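Local coordinates for Lmo0181 protein (Listeria monocytogenes serovar 1/2a, PDB 5F7V), which binds the cyclic glucan cycloalternan as the substrate-binding lipoprotein of an ABC transporter, probably delivering the sugar for uptake, at residues A[127-132]-A[347-352]; A[173-178]-A[247-252]; A[181-186]-A[277-282]; A[187-192]-A[208-213]. All blocks are in the same frame, centred on the assembly; numbering follows the deposited sequence. Where two conformers were deposited one is given.

Contact 1: residues A[127-132]-A[347-352]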
loop_
_atom_site.group_PDB
_atom_site.type_symbol
_atom_site.label_atom_id
_atom_site.label_comp_id
_atom_site.label_asym_id
_atom_site.label_seq_id
_atom_site.Cartn_x
_atom_site.Cartn_y
_atom_site.Cartn_z
ATOM N N PHE A 127 -8.109 1.579 4.156
ATOM C CA PHE A 127 -7.161 0.478 4.225
ATOM C C PHE A 127 -7.215 -0.325 2.933
ATOM O O PHE A 127 -8.168 -0.209 2.133
ATOM C CB PHE A 127 -7.311 -0.337 5.517
ATOM C CG PHE A 127 -8.519 -1.226 5.555
ATOM C CD1 PHE A 127 -9.736 -0.735 6.018
ATOM C CD2 PHE A 127 -8.472 -2.549 5.139
ATOM C CE1 PHE A 127 -10.876 -1.508 6.067
ATOM C CE2 PHE A 127 -9.613 -3.325 5.184
ATOM C CZ PHE A 127 -10.789 -2.804 5.655
ATOM N N SER A 128 -6.168 -1.114 2.751
ATOM C CA SER A 128 -6.011 -1.808 1.457
ATOM C C SER A 128 -5.052 -2.980 1.565
ATOM O O SER A 128 -4.389 -3.181 2.580
ATOM C CB SER A 128 -5.463 -0.807 0.422
ATOM O OG SER A 128 -4.157 -0.374 0.744
ATOM N N ASN A 129 -5.022 -3.778 0.505
ATOM C CA ASN A 129 -4.084 -4.897 0.395
ATOM C C ASN A 129 -3.756 -5.127 -1.060
ATOM O O ASN A 129 -4.146 -4.372 -1.943
ATOM C CB ASN A 129 -4.612 -6.106 1.159
ATOM C CG ASN A 129 -5.925 -6.609 0.624
ATOM O OD1 ASN A 129 -6.410 -6.182 -0.428
ATOM N ND2 ASN A 129 -6.543 -7.524 1.351
ATOM N N VAL A 130 -2.921 -6.157 -1.231
ATOM C CA VAL A 130 -2.407 -6.526 -2.542
ATOM C C VAL A 130 -2.935 -7.896 -2.903
ATOM O O VAL A 130 -3.170 -8.740 -2.057
ATOM C CB VAL A 130 -0.869 -6.499 -2.501
ATOM C CG1 VAL A 130 -0.218 -7.193 -3.710
ATOM C CG2 VAL A 130 -0.372 -5.048 -2.364
ATOM N N VAL A 131 -3.213 -8.078 -4.193
ATOM C CA VAL A 131 -3.738 -9.319 -4.737
ATOM C C VAL A 131 -3.001 -9.615 -6.023
ATOM O O VAL A 131 -2.284 -8.769 -6.563
ATOM C CB VAL A 131 -5.254 -9.247 -5.023
ATOM C CG1 VAL A 131 -6.006 -9.182 -3.699
ATOM C CG2 VAL A 131 -5.634 -8.064 -5.879
ATOM N N THR A 132 -3.175 -10.844 -6.490
ATOM C CA THR A 132 -2.731 -11.178 -7.856
ATOM C C THR A 132 -3.825 -10.805 -8.814
ATOM O O THR A 132 -4.910 -11.388 -8.772
ATOM C CB THR A 132 -2.404 -12.661 -7.954
ATOM O OG1 THR A 132 -1.370 -12.945 -7.008
ATOM C CG2 THR A 132 -1.962 -13.022 -9.366
ATOM N N GLU A 347 -10.803 -12.279 1.877
ATOM C CA GLU A 347 -10.147 -13.544 2.276
ATOM C C GLU A 347 -8.682 -13.290 2.623
ATOM O O GLU A 347 -8.147 -13.905 3.557
ATOM C CB GLU A 347 -10.211 -14.538 1.127
ATOM C CG GLU A 347 -11.596 -15.095 0.895
ATOM C CD GLU A 347 -11.776 -15.708 -0.488
ATOM O OE1 GLU A 347 -10.839 -15.683 -1.317
ATOM O OE2 GLU A 347 -12.891 -16.236 -0.701
ATOM N N SER A 348 -8.030 -12.366 1.915
ATOM C CA SER A 348 -6.614 -12.079 2.136
ATOM C C SER A 348 -6.342 -11.554 3.537
ATOM O O SER A 348 -5.237 -11.762 4.032
ATOM C CB SER A 348 -6.120 -11.093 1.082
ATOM O OG SER A 348 -6.127 -11.592 -0.242
ATOM N N LEU A 349 -7.309 -10.926 4.202
ATOM C CA LEU A 349 -7.078 -10.344 5.518
ATOM C C LEU A 349 -6.735 -11.363 6.574
ATOM O O LEU A 349 -6.060 -11.023 7.535
ATOM C CB LEU A 349 -8.278 -9.521 5.931
ATOM C CG LEU A 349 -8.608 -8.320 5.043
ATOM C CD1 LEU A 349 -9.958 -7.756 5.412
ATOM C CD2 LEU A 349 -7.522 -7.264 5.154
ATOM N N GLN A 350 -7.130 -12.620 6.406
ATOM C CA GLN A 350 -6.746 -13.662 7.346
ATOM C C GLN A 350 -5.223 -13.806 7.491
ATOM O O GLN A 350 -4.694 -14.130 8.540
ATOM C CB GLN A 350 -7.307 -15.026 6.916
ATOM C CG GLN A 350 -7.033 -16.115 7.942
ATOM C CD GLN A 350 -7.669 -17.482 7.646
ATOM O OE1 GLN A 350 -7.180 -18.539 8.052
ATOM N NE2 GLN A 350 -8.738 -17.465 6.891
ATOM N N TYR A 351 -4.510 -13.546 6.396
ATOM C CA TYR A 351 -3.077 -13.844 6.324
ATOM C C TYR A 351 -2.245 -12.590 6.387
ATOM O O TYR A 351 -1.074 -12.634 6.069
ATOM C CB TYR A 351 -2.768 -14.606 5.025
ATOM C CG TYR A 351 -3.837 -15.616 4.681
ATOM C CD1 TYR A 351 -4.067 -16.716 5.508
ATOM C CD2 TYR A 351 -4.630 -15.444 3.547
ATOM C CE1 TYR A 351 -5.048 -17.631 5.175
ATOM C CE2 TYR A 351 -5.633 -16.359 3.253
ATOM C CZ TYR A 351 -5.856 -17.435 4.034
ATOM O OH TYR A 351 -6.850 -18.351 3.744
ATOM N N MET A 352 -2.800 -11.483 6.832
ATOM C CA MET A 352 -2.100 -10.211 6.781
ATOM C C MET A 352 -0.835 -10.198 7.628
ATOM O O MET A 352 -0.750 -10.826 8.697
ATOM C CB MET A 352 -3.028 -9.077 7.230
ATOM C CG MET A 352 -3.357 -9.084 8.706
ATOM S SD MET A 352 -4.178 -7.576 9.298
ATOM C CE MET A 352 -5.713 -7.930 8.589
HETATM O O HOH W 1 -3.714 -11.448 -1.629
#
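A buried, mostly water-mediated and van der Waals contact sets the long strand 119-135 against the irregular turn that leads from helix 343-347 to strand 352-353. Its centre is a water bound by two acceptors: it donates to Val130 O at 2.8 Å and to Ser348 OG at 2.8 Å. The water spans a gap that the backbones cannot close directly, Asn129 CA and Ser348 CA being 7.8 Å apart. A small hydroxyl suits this place, because Ser348 OG, anti to its own carbonyl carbon, also bonds back to Ala344 O. Asn129 holds its CG in the crowded position between backbone N and carbonyl carbon (chi1 62°), which carries ND2 across to Ser348 CB at 3.6 Å. That amide crosses the Leu349 side chain at about a right angle, with Leu349 CD2 lying 3.9 Å from Asn129 ND2, and its N-H is used by Val345 O. In the solute-binding protein fold, strand 119-135 runs through the sheet beside the sugar site, where Ser128 and Val130 approach glucose units while Asn129 faces the 347-352 turn. Farther along, the apolar tip of Leu349 brings CD1 to the edge of the Phe127 ring, 4.5 Å from CE2.

Contact 2: residues A[173-178]-A[247-252]. With GLC (alpha-D-glucopyranose), chain B.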
loop_
_atom_site.group_PDB
_atom_site.type_symbol
_atom_site.label_atom_id
_atom_site.label_comp_id
_atom_site.label_asym_id
_atom_site.label_seq_id
_atom_site.Cartn_x
_atom_site.Cartn_y
_atom_site.Cartn_z
ATOM N N THR A 173 4.462 -12.815 -15.415
ATOM C CA THR A 173 4.217 -12.214 -14.098
ATOM C C THR A 173 4.987 -10.935 -13.910
ATOM O O THR A 173 5.937 -10.646 -14.619
ATOM C CB THR A 173 4.499 -13.245 -13.028
ATOM O OG1 THR A 173 3.939 -12.816 -11.774
ATOM C CG2 THR A 173 5.983 -13.544 -12.830
ATOM N N SER A 174 4.575 -10.173 -12.917
ATOM C CA SER A 174 5.323 -8.995 -12.507
ATOM C C SER A 174 4.996 -8.749 -11.041
ATOM O O SER A 174 3.829 -8.772 -10.621
ATOM C CB SER A 174 4.916 -7.763 -13.310
ATOM O OG SER A 174 5.730 -6.660 -12.888
ATOM N N GLN A 175 6.036 -8.474 -10.280
ATOM C CA GLN A 175 5.915 -8.266 -8.832
ATOM C C GLN A 175 7.068 -7.357 -8.423
ATOM O O GLN A 175 8.209 -7.510 -8.898
ATOM C CB GLN A 175 6.040 -9.598 -8.119
ATOM C CG GLN A 175 5.927 -9.506 -6.610
ATOM C CD GLN A 175 5.551 -10.791 -5.913
ATOM O OE1 GLN A 175 5.154 -10.772 -4.740
ATOM N NE2 GLN A 175 5.708 -11.887 -6.607
ATOM N N PRO A 176 6.806 -6.386 -7.546
ATOM C CA PRO A 176 7.917 -5.515 -7.123
ATOM C C PRO A 176 8.986 -6.294 -6.350
ATOM O O PRO A 176 8.711 -7.211 -5.599
ATOM C CB PRO A 176 7.222 -4.486 -6.232
ATOM C CG PRO A 176 5.792 -4.486 -6.703
ATOM C CD PRO A 176 5.510 -5.903 -7.019
ATOM N N VAL A 177 10.232 -5.913 -6.562
ATOM C CA VAL A 177 11.362 -6.426 -5.791
ATOM C C VAL A 177 11.898 -5.257 -4.967
ATOM O O VAL A 177 12.879 -4.630 -5.329
ATOM C CB VAL A 177 12.435 -7.117 -6.650
ATOM C CG1 VAL A 177 13.404 -7.848 -5.740
ATOM C CG2 VAL A 177 11.746 -8.103 -7.583
ATOM N N THR A 178 11.192 -4.982 -3.880
ATOM C CA THR A 178 11.382 -3.810 -3.050
ATOM C C THR A 178 11.290 -4.227 -1.586
ATOM O O THR A 178 10.798 -5.310 -1.284
ATOM C CB THR A 178 10.288 -2.751 -3.312
ATOM O OG1 THR A 178 9.034 -3.359 -2.937
ATOM C CG2 THR A 178 10.302 -2.262 -4.740
ATOM N N MET A 247 0.027 -11.917 -15.000
ATOM C CA MET A 247 -0.242 -11.865 -13.538
ATOM C C MET A 247 0.519 -10.671 -12.983
ATOM O O MET A 247 1.720 -10.561 -13.169
ATOM C CB MET A 247 0.212 -13.127 -12.799
ATOM C CG MET A 247 -0.607 -14.346 -13.106
ATOM S SD MET A 247 0.016 -15.827 -12.319
ATOM C CE MET A 247 1.373 -16.328 -13.398
ATOM N N LEU A 248 -0.189 -9.779 -12.298
ATOM C CA LEU A 248 0.410 -8.577 -11.731
ATOM C C LEU A 248 0.121 -8.553 -10.230
ATOM O O LEU A 248 -1.051 -8.539 -9.837
ATOM C CB LEU A 248 -0.162 -7.343 -12.405
ATOM C CG LEU A 248 0.326 -6.004 -11.880
ATOM C CD1 LEU A 248 1.796 -5.813 -12.141
ATOM C CD2 LEU A 248 -0.482 -4.910 -12.550
ATOM N N HIS A 249 1.170 -8.479 -9.415
ATOM C CA HIS A 249 0.982 -8.393 -7.948
ATOM C C HIS A 249 0.944 -6.921 -7.562
ATOM O O HIS A 249 1.963 -6.233 -7.579
ATOM C CB HIS A 249 2.154 -9.098 -7.243
ATOM C CG HIS A 249 2.170 -10.560 -7.504
ATOM N ND1 HIS A 249 1.814 -11.478 -6.555
ATOM C CD2 HIS A 249 2.476 -11.265 -8.613
ATOM C CE1 HIS A 249 1.910 -12.693 -7.056
ATOM N NE2 HIS A 249 2.300 -12.592 -8.310
ATOM N N THR A 250 -0.254 -6.442 -7.268
ATOM C CA THR A 250 -0.412 -5.014 -7.002
ATOM C C THR A 250 -1.641 -4.778 -6.168
ATOM O O THR A 250 -2.400 -5.693 -5.836
ATOM C CB THR A 250 -0.412 -4.212 -8.319
ATOM O OG1 THR A 250 -0.166 -2.844 -8.017
ATOM C CG2 THR A 250 -1.699 -4.393 -9.070
ATOM N N GLY A 251 -1.808 -3.523 -5.781
ATOM C CA GLY A 251 -2.873 -3.217 -4.845
ATOM C C GLY A 251 -4.242 -3.003 -5.433
ATOM O O GLY A 251 -4.443 -2.683 -6.603
ATOM N N ILE A 252 -5.212 -3.108 -4.532
ATOM C CA ILE A 252 -6.611 -2.859 -4.880
ATOM C C ILE A 252 -6.846 -1.403 -5.274
ATOM O O ILE A 252 -7.890 -1.058 -5.815
ATOM C CB ILE A 252 -7.601 -3.280 -3.761
ATOM C CG1 ILE A 252 -7.477 -2.427 -2.490
ATOM C CG2 ILE A 252 -7.415 -4.764 -3.458
ATOM C CD1 ILE A 252 -8.440 -2.792 -1.389
HETATM C C1 GLC B . 2.326 -0.469 -6.710
HETATM C C2 GLC B . 2.995 -0.761 -8.041
HETATM C C3 GLC B . 3.529 0.485 -8.702
HETATM C C4 GLC B . 2.488 1.589 -8.732
HETATM C C5 GLC B . 1.935 1.834 -7.344
HETATM C C6 GLC B . 0.754 2.783 -7.474
HETATM O O2 GLC B . 4.025 -1.746 -7.901
HETATM O O3 GLC B . 4.100 0.269 -9.982
HETATM O O4 GLC B . 3.026 2.777 -9.301
HETATM O O5 GLC B . 1.386 0.621 -6.831
HETATM O O6 GLC B . 0.140 3.096 -6.219
#
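His249 has its CG anti to the carbonyl carbon (chi1 -66°), while Gln175 has CG anti to its backbone N and extends beyond it; together these torsions lay the amide of Gln175 over one face of the imidazole. The two planes are only 3° apart, and Gln175 CD stands 3.7 Å from His249 CG, so this is a flat stack of one polar plane on another. At the ring edge, in its plane, lie Ser174 O and Thr173 OG1, the latter 3.8 Å from His249 CD2. Both ring nitrogens are engaged, ND1 by Glu270 and NE2 by Glu156, which also takes Thr173 OG1; two carboxylates would probably favour a protonated imidazole. The backbones run as parallel neighbours, strand 171-174 beside strand 245-251, in the sheet of this periplasmic-binding-protein fold. His249 N gives a nearly straight bond to Ser174 O, 2.9 Å long with an angle of 171° at the hydrogen, whereas Ser174 N to Met247 O, also 2.9 Å, is weak and bent. On the sheet face that Ser174 and Leu248 share, the small Ser174 leaves its CB 3.9 Å from Leu248 CD1. Beyond Ser174 the chain turns to the sugar, where Pro176 offers its rigid ring, CG 3.5 Å from O2 of the chain B glucose; from within strand 245-251, Thr250 OG1 comes 3.7 Å from C1 of that glucose.

Contact 3: residues A[181-186]-A[277-282]. With GLC (alpha-D-glucopyranose), chain C; GLC (alpha-D-glucopyranose), chain D.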
loop_
_atom_site.group_PDB
_atom_site.type_symbol
_atom_site.label_atom_id
_atom_site.label_comp_id
_atom_site.label_asym_id
_atom_site.label_seq_id
_atom_site.Cartn_x
_atom_site.Cartn_y
_atom_site.Cartn_z
ATOM N N GLU A 181 7.646 -4.900 -0.703
ATOM C CA GLU A 181 7.136 -6.205 -1.136
ATOM C C GLU A 181 7.786 -7.324 -0.330
ATOM O O GLU A 181 7.189 -8.356 -0.033
ATOM C CB GLU A 181 7.399 -6.395 -2.622
ATOM C CG GLU A 181 6.589 -7.533 -3.228
ATOM C CD GLU A 181 5.114 -7.216 -3.413
ATOM O OE1 GLU A 181 4.652 -6.047 -3.213
ATOM O OE2 GLU A 181 4.397 -8.172 -3.816
ATOM N N PHE A 182 9.060 -7.111 -0.010
ATOM C CA PHE A 182 9.853 -8.206 0.571
ATOM C C PHE A 182 9.468 -8.557 1.977
ATOM O O PHE A 182 9.601 -9.722 2.320
ATOM C CB PHE A 182 11.319 -7.827 0.530
ATOM C CG PHE A 182 12.210 -8.999 0.843
ATOM C CD1 PHE A 182 12.199 -10.113 0.009
ATOM C CD2 PHE A 182 13.017 -9.026 1.954
ATOM C CE1 PHE A 182 12.979 -11.218 0.260
ATOM C CE2 PHE A 182 13.800 -10.132 2.217
ATOM C CZ PHE A 182 13.761 -11.224 1.377
ATOM N N TYR A 183 8.987 -7.626 2.797
ATOM C CA TYR A 183 8.645 -8.107 4.150
ATOM C C TYR A 183 7.504 -9.116 4.047
ATOM O O TYR A 183 7.399 -10.033 4.853
ATOM C CB TYR A 183 8.368 -7.004 5.166
ATOM C CG TYR A 183 7.145 -6.134 4.982
ATOM C CD1 TYR A 183 5.907 -6.539 5.423
ATOM C CD2 TYR A 183 7.218 -4.887 4.384
ATOM C CE1 TYR A 183 4.793 -5.728 5.320
ATOM C CE2 TYR A 183 6.128 -4.060 4.269
ATOM C CZ TYR A 183 4.921 -4.505 4.721
ATOM O OH TYR A 183 3.837 -3.671 4.632
ATOM N N LYS A 184 6.612 -8.938 3.071
ATOM C CA LYS A 184 5.561 -9.930 2.794
ATOM C C LYS A 184 6.103 -11.223 2.201
ATOM O O LYS A 184 5.764 -12.301 2.662
ATOM C CB LYS A 184 4.545 -9.292 1.877
ATOM C CG LYS A 184 3.479 -10.248 1.394
ATOM C CD LYS A 184 2.569 -9.680 0.323
ATOM C CE LYS A 184 3.286 -9.338 -0.982
ATOM N NZ LYS A 184 2.371 -8.613 -1.902
ATOM N N VAL A 185 6.894 -11.125 1.143
ATOM C CA VAL A 185 7.403 -12.330 0.470
ATOM C C VAL A 185 8.321 -13.130 1.393
ATOM O O VAL A 185 8.272 -14.361 1.403
ATOM C CB VAL A 185 8.061 -11.964 -0.888
ATOM C CG1 VAL A 185 8.598 -13.204 -1.550
ATOM C CG2 VAL A 185 7.001 -11.336 -1.784
ATOM N N ALA A 186 9.114 -12.432 2.207
ATOM C CA ALA A 186 9.889 -13.138 3.263
ATOM C C ALA A 186 8.983 -13.911 4.206
ATOM O O ALA A 186 9.235 -15.086 4.494
ATOM C CB ALA A 186 10.725 -12.138 4.036
ATOM N N ALA A 277 0.965 -15.074 3.232
ATOM C CA ALA A 277 1.193 -13.777 3.866
ATOM C C ALA A 277 0.788 -12.701 2.879
ATOM O O ALA A 277 1.221 -12.730 1.711
ATOM C CB ALA A 277 2.641 -13.615 4.294
ATOM N N THR A 278 -0.042 -11.791 3.366
ATOM C CA THR A 278 -0.596 -10.742 2.508
ATOM C C THR A 278 -0.354 -9.392 3.153
ATOM O O THR A 278 -0.170 -9.219 4.371
ATOM C CB THR A 278 -2.082 -10.970 2.326
ATOM O OG1 THR A 278 -2.689 -11.006 3.617
ATOM C CG2 THR A 278 -2.301 -12.291 1.549
ATOM N N HIS A 279 -0.282 -8.404 2.288
ATOM C CA HIS A 279 -0.102 -7.011 2.732
ATOM C C HIS A 279 -1.353 -6.487 3.410
ATOM O O HIS A 279 -2.473 -6.844 3.102
ATOM C CB HIS A 279 0.204 -6.127 1.534
ATOM C CG HIS A 279 1.659 -6.056 1.214
ATOM N ND1 HIS A 279 2.149 -6.199 -0.063
ATOM C CD2 HIS A 279 2.726 -5.782 1.998
ATOM C CE1 HIS A 279 3.456 -6.020 -0.046
ATOM N NE2 HIS A 279 3.823 -5.756 1.186
ATOM N N PHE A 280 -1.151 -5.562 4.336
ATOM C CA PHE A 280 -2.173 -4.711 4.951
ATOM C C PHE A 280 -1.604 -3.310 5.030
ATOM O O PHE A 280 -0.597 -3.066 5.678
ATOM C CB PHE A 280 -2.547 -5.215 6.344
ATOM C CG PHE A 280 -3.652 -4.415 6.976
ATOM C CD1 PHE A 280 -4.981 -4.751 6.724
ATOM C CD2 PHE A 280 -3.365 -3.302 7.746
ATOM C CE1 PHE A 280 -5.999 -4.012 7.301
ATOM C CE2 PHE A 280 -4.386 -2.549 8.292
ATOM C CZ PHE A 280 -5.669 -2.921 8.057
ATOM N N PHE A 281 -2.281 -2.408 4.351
ATOM C CA PHE A 281 -1.883 -0.996 4.307
ATOM C C PHE A 281 -3.034 -0.159 4.821
ATOM O O PHE A 281 -4.180 -0.543 4.754
ATOM C CB PHE A 281 -1.495 -0.628 2.871
ATOM C CG PHE A 281 -0.245 -1.298 2.393
ATOM C CD1 PHE A 281 0.955 -1.102 3.072
ATOM C CD2 PHE A 281 -0.251 -2.055 1.251
ATOM C CE1 PHE A 281 2.100 -1.725 2.637
ATOM C CE2 PHE A 281 0.902 -2.686 0.821
ATOM C CZ PHE A 281 2.081 -2.510 1.503
ATOM N N ALA A 282 -2.712 1.026 5.297
ATOM C CA ALA A 282 -3.726 1.974 5.732
ATOM C C ALA A 282 -3.253 3.380 5.581
ATOM O O ALA A 282 -2.077 3.653 5.806
ATOM C CB ALA A 282 -4.127 1.756 7.181
HETATM C C1 GLC C . 3.939 0.403 -2.189
HETATM C C2 GLC C . 4.137 0.582 -3.688
HETATM C C3 GLC C . 3.114 -0.278 -4.431
HETATM C C4 GLC C . 3.259 -1.723 -3.993
HETATM C C5 GLC C . 3.255 -1.859 -2.462
HETATM C C6 GLC C . 3.655 -3.248 -1.958
HETATM O O2 GLC C . 4.020 1.966 -4.061
HETATM O O3 GLC C . 3.404 -0.135 -5.829
HETATM O O4 GLC C . 2.159 -2.508 -4.483
HETATM O O5 GLC C . 4.149 -0.955 -1.813
HETATM O O6 GLC C . 4.965 -3.545 -2.429
HETATM C C1 GLC D . -0.957 2.420 -1.504
HETATM C C2 GLC D . -1.638 2.646 -0.173
HETATM C C3 GLC D . -0.625 3.100 0.863
HETATM C C4 GLC D . 0.565 2.150 0.904
HETATM C C5 GLC D . 1.180 2.020 -0.484
HETATM C C6 GLC D . 2.300 0.988 -0.542
HETATM O O2 GLC D . -2.674 3.619 -0.347
HETATM O O3 GLC D . -1.276 3.095 2.130
HETATM O O4 GLC D . 1.556 2.731 1.757
HETATM O O5 GLC D . 0.165 1.552 -1.400
HETATM O O6 GLC D . 2.612 0.879 -1.950
HETATM O O HOH W 2 1.513 -4.764 5.364
#
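Lys184 lays its aliphatic chain across one face of the His279 imidazole, CD 3.8 Å from the ring centroid in a CH-pi contact. The chain leaves with CG anti to the backbone N and bends at chi3 (64°), which turns NZ back along the ring to Glu181 OE2, a salt bridge of 2.8 Å that meets the carboxylate from above its plane. A lysine suits this spot because its methylenes pack on the ring while the ammonium also reaches Glu270. Glu181, bent at chi2, keeps its other oxygen for the sugar: O6 of the chain C glucose donates to OE1 at 2.6 Å. The nearby ammonium probably keeps this carboxylate ionised. Over the opposite face of the imidazole, displaced toward its rim, stands CZ of Phe281, and an edge of His279 points at the face of Tyr183, ring centroids 5.2 Å apart and planes at 77°, an offset edge-to-face pair. His279 NE2 is held by Asn180 O, and CE1 lies 3.4 Å from C6 of the chain C glucose. Tyr183 OH and Phe280 N both donate to one water, joining helix to strand. Phe281 offers a ring face to the chain D glucose, an aromatic platform common in carbohydrate sites. Helix 179-187 thus lies over the start of strand 278-287, with Val130 of strand 119-135 touching both Lys184 and His279, and helix 206-220 packing against Phe182 and Val185.

Contact 4: residues A[187-192]-A[208-213]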
loop_
_atom_site.group_PDB
_atom_site.type_symbol
_atom_site.label_atom_id
_atom_site.label_comp_id
_atom_site.label_asym_id
_atom_site.label_seq_id
_atom_site.Cartn_x
_atom_site.Cartn_y
_atom_site.Cartn_z
ATOM N N ALA A 187 7.886 -13.272 4.618
ATOM C CA ALA A 187 6.940 -13.964 5.505
ATOM C C ALA A 187 6.281 -15.150 4.855
ATOM O O ALA A 187 5.944 -16.116 5.539
ATOM C CB ALA A 187 5.893 -12.968 5.983
ATOM N N GLN A 188 6.118 -15.136 3.538
ATOM C CA GLN A 188 5.625 -16.323 2.836
ATOM C C GLN A 188 6.549 -17.541 2.881
ATOM O O GLN A 188 6.145 -18.642 2.524
ATOM C CB GLN A 188 5.359 -15.950 1.368
ATOM C CG GLN A 188 4.189 -14.987 1.160
ATOM C CD GLN A 188 4.124 -14.406 -0.227
ATOM O OE1 GLN A 188 4.924 -14.704 -1.117
ATOM N NE2 GLN A 188 3.162 -13.516 -0.381
ATOM N N ASN A 189 7.782 -17.334 3.320
ATOM C CA ASN A 189 8.778 -18.371 3.530
ATOM C C ASN A 189 9.219 -18.458 4.989
ATOM O O ASN A 189 10.228 -19.069 5.289
ATOM C CB ASN A 189 9.984 -18.151 2.612
ATOM C CG ASN A 189 10.575 -19.432 2.082
ATOM O OD1 ASN A 189 9.868 -20.406 1.867
ATOM N ND2 ASN A 189 11.868 -19.449 1.838
ATOM N N GLY A 190 8.432 -17.895 5.900
ATOM C CA GLY A 190 8.695 -18.010 7.340
ATOM C C GLY A 190 9.742 -17.058 7.849
ATOM O O GLY A 190 10.145 -17.177 9.015
ATOM N N GLY A 191 10.103 -16.083 7.036
ATOM C CA GLY A 191 11.127 -15.078 7.379
ATOM C C GLY A 191 10.546 -13.787 7.907
ATOM O O GLY A 191 9.352 -13.582 7.941
ATOM N N SER A 192 11.430 -12.876 8.282
ATOM C CA SER A 192 10.996 -11.574 8.743
ATOM C C SER A 192 12.138 -10.604 8.597
ATOM O O SER A 192 13.276 -10.989 8.313
ATOM C CB SER A 192 10.552 -11.651 10.202
ATOM O OG SER A 192 11.628 -12.077 10.988
ATOM N N ASN A 208 15.074 -16.102 3.785
ATOM C CA ASN A 208 14.902 -14.828 3.078
ATOM C C ASN A 208 15.738 -14.792 1.819
ATOM O O ASN A 208 15.301 -14.243 0.810
ATOM C CB ASN A 208 15.272 -13.644 3.973
ATOM C CG ASN A 208 14.182 -13.338 4.980
ATOM O OD1 ASN A 208 13.216 -14.104 5.152
ATOM N ND2 ASN A 208 14.283 -12.153 5.594
ATOM N N VAL A 209 16.932 -15.382 1.813
ATOM C CA VAL A 209 17.690 -15.502 0.571
ATOM C C VAL A 209 16.862 -16.288 -0.408
ATOM O O VAL A 209 16.782 -15.913 -1.580
ATOM C CB VAL A 209 19.055 -16.180 0.803
ATOM C CG1 VAL A 209 19.774 -16.417 -0.523
ATOM C CG2 VAL A 209 19.928 -15.372 1.751
ATOM N N GLU A 210 16.233 -17.379 -0.001
ATOM C CA GLU A 210 15.406 -18.153 -0.937
ATOM C C GLU A 210 14.236 -17.337 -1.450
ATOM O O GLU A 210 13.879 -17.374 -2.629
ATOM C CB GLU A 210 14.933 -19.411 -0.214
ATOM C CG GLU A 210 14.231 -20.393 -1.150
ATOM C CD GLU A 210 13.813 -21.699 -0.513
ATOM O OE1 GLU A 210 13.649 -21.754 0.727
ATOM O OE2 GLU A 210 13.736 -22.696 -1.288
ATOM N N ALA A 211 13.594 -16.569 -0.571
ATOM C CA ALA A 211 12.444 -15.736 -0.950
ATOM C C ALA A 211 12.824 -14.675 -1.963
ATOM O O ALA A 211 12.117 -14.436 -2.945
ATOM C CB ALA A 211 11.784 -15.096 0.264
ATOM N N LEU A 212 13.944 -13.999 -1.703
ATOM C CA LEU A 212 14.407 -12.993 -2.664
ATOM C C LEU A 212 14.808 -13.599 -3.980
ATOM O O LEU A 212 14.475 -13.019 -5.021
ATOM C CB LEU A 212 15.558 -12.194 -2.077
ATOM C CG LEU A 212 16.133 -11.060 -2.973
ATOM C CD1 LEU A 212 15.103 -10.019 -3.282
ATOM C CD2 LEU A 212 17.295 -10.408 -2.255
ATOM N N THR A 213 15.478 -14.739 -3.919
ATOM C CA THR A 213 15.855 -15.447 -5.132
ATOM C C THR A 213 14.638 -15.863 -5.938
ATOM O O THR A 213 14.663 -15.791 -7.198
ATOM C CB THR A 213 16.760 -16.640 -4.794
ATOM O OG1 THR A 213 17.888 -16.150 -4.061
ATOM C CG2 THR A 213 17.224 -17.392 -6.063
#
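Two side-chain hydrogen bonds tie the turn after helix 179-187 to helix 206-220, one at each asparagine. Asn189 ND2 gives a fairly straight bond to Glu210 OE1, 3.1 Å long with 166° at the hydrogen. The acceptor lies in the amide plane of Asn189, yet the amide approaches from above the carboxylate plane, the two planes being 69° apart. Glu210, extended beyond CG, can reach across from the exposed side of its helix. Asn208 ND2 answers with a more bent bond to Ser192 O, 3.1 Å, coming from above the carbonyl plane; it also bonds Ile203 O. Asparagine suits both places because each amide can serve several partners: Asn189 ND2 reaches Glu207 O, and OD1 takes Asn273. Backbone bonds shape the turn itself. Gly190, with positive phi (80°), is the C-prime residue of a Schellman motif that ends helix 179-187, Gly190 N bonding Ala187 O at 3.1 Å and Gly191 N bonding Ala186 O. Packing fills the rest. Gly191 CA sits 3.2 Å from Asn208 OD1, where a side chain would collide with that oxygen, and Asn189 CB rests 4.3 Å from Ala211 CB, whose small methyl lets the turn lie close to the helix.

Overall arrangement
Contacts 1, 2 and 3 cluster in the core beside the bound sugar, their centres 9 to 13 Å apart, and share one sheet: strand 119-135 lies between strands 245-251 and 278-287, bonding Thr250 and, just past that strand's end, Ile252 on one side and Phe281 on the other. Contact 4 sits farther out, its centre about 20 Å from the centre of the chain, and meets contact 3 through the end of helix 179-187. Along the chain, contact 1 spans all the others, contact 2 and contact 3 interleave, and contact 4 falls within both of them. Segments distant in sequence therefore converge around the cycloalternan site, whose glucose units are touched by contacts 1, 2 and 3.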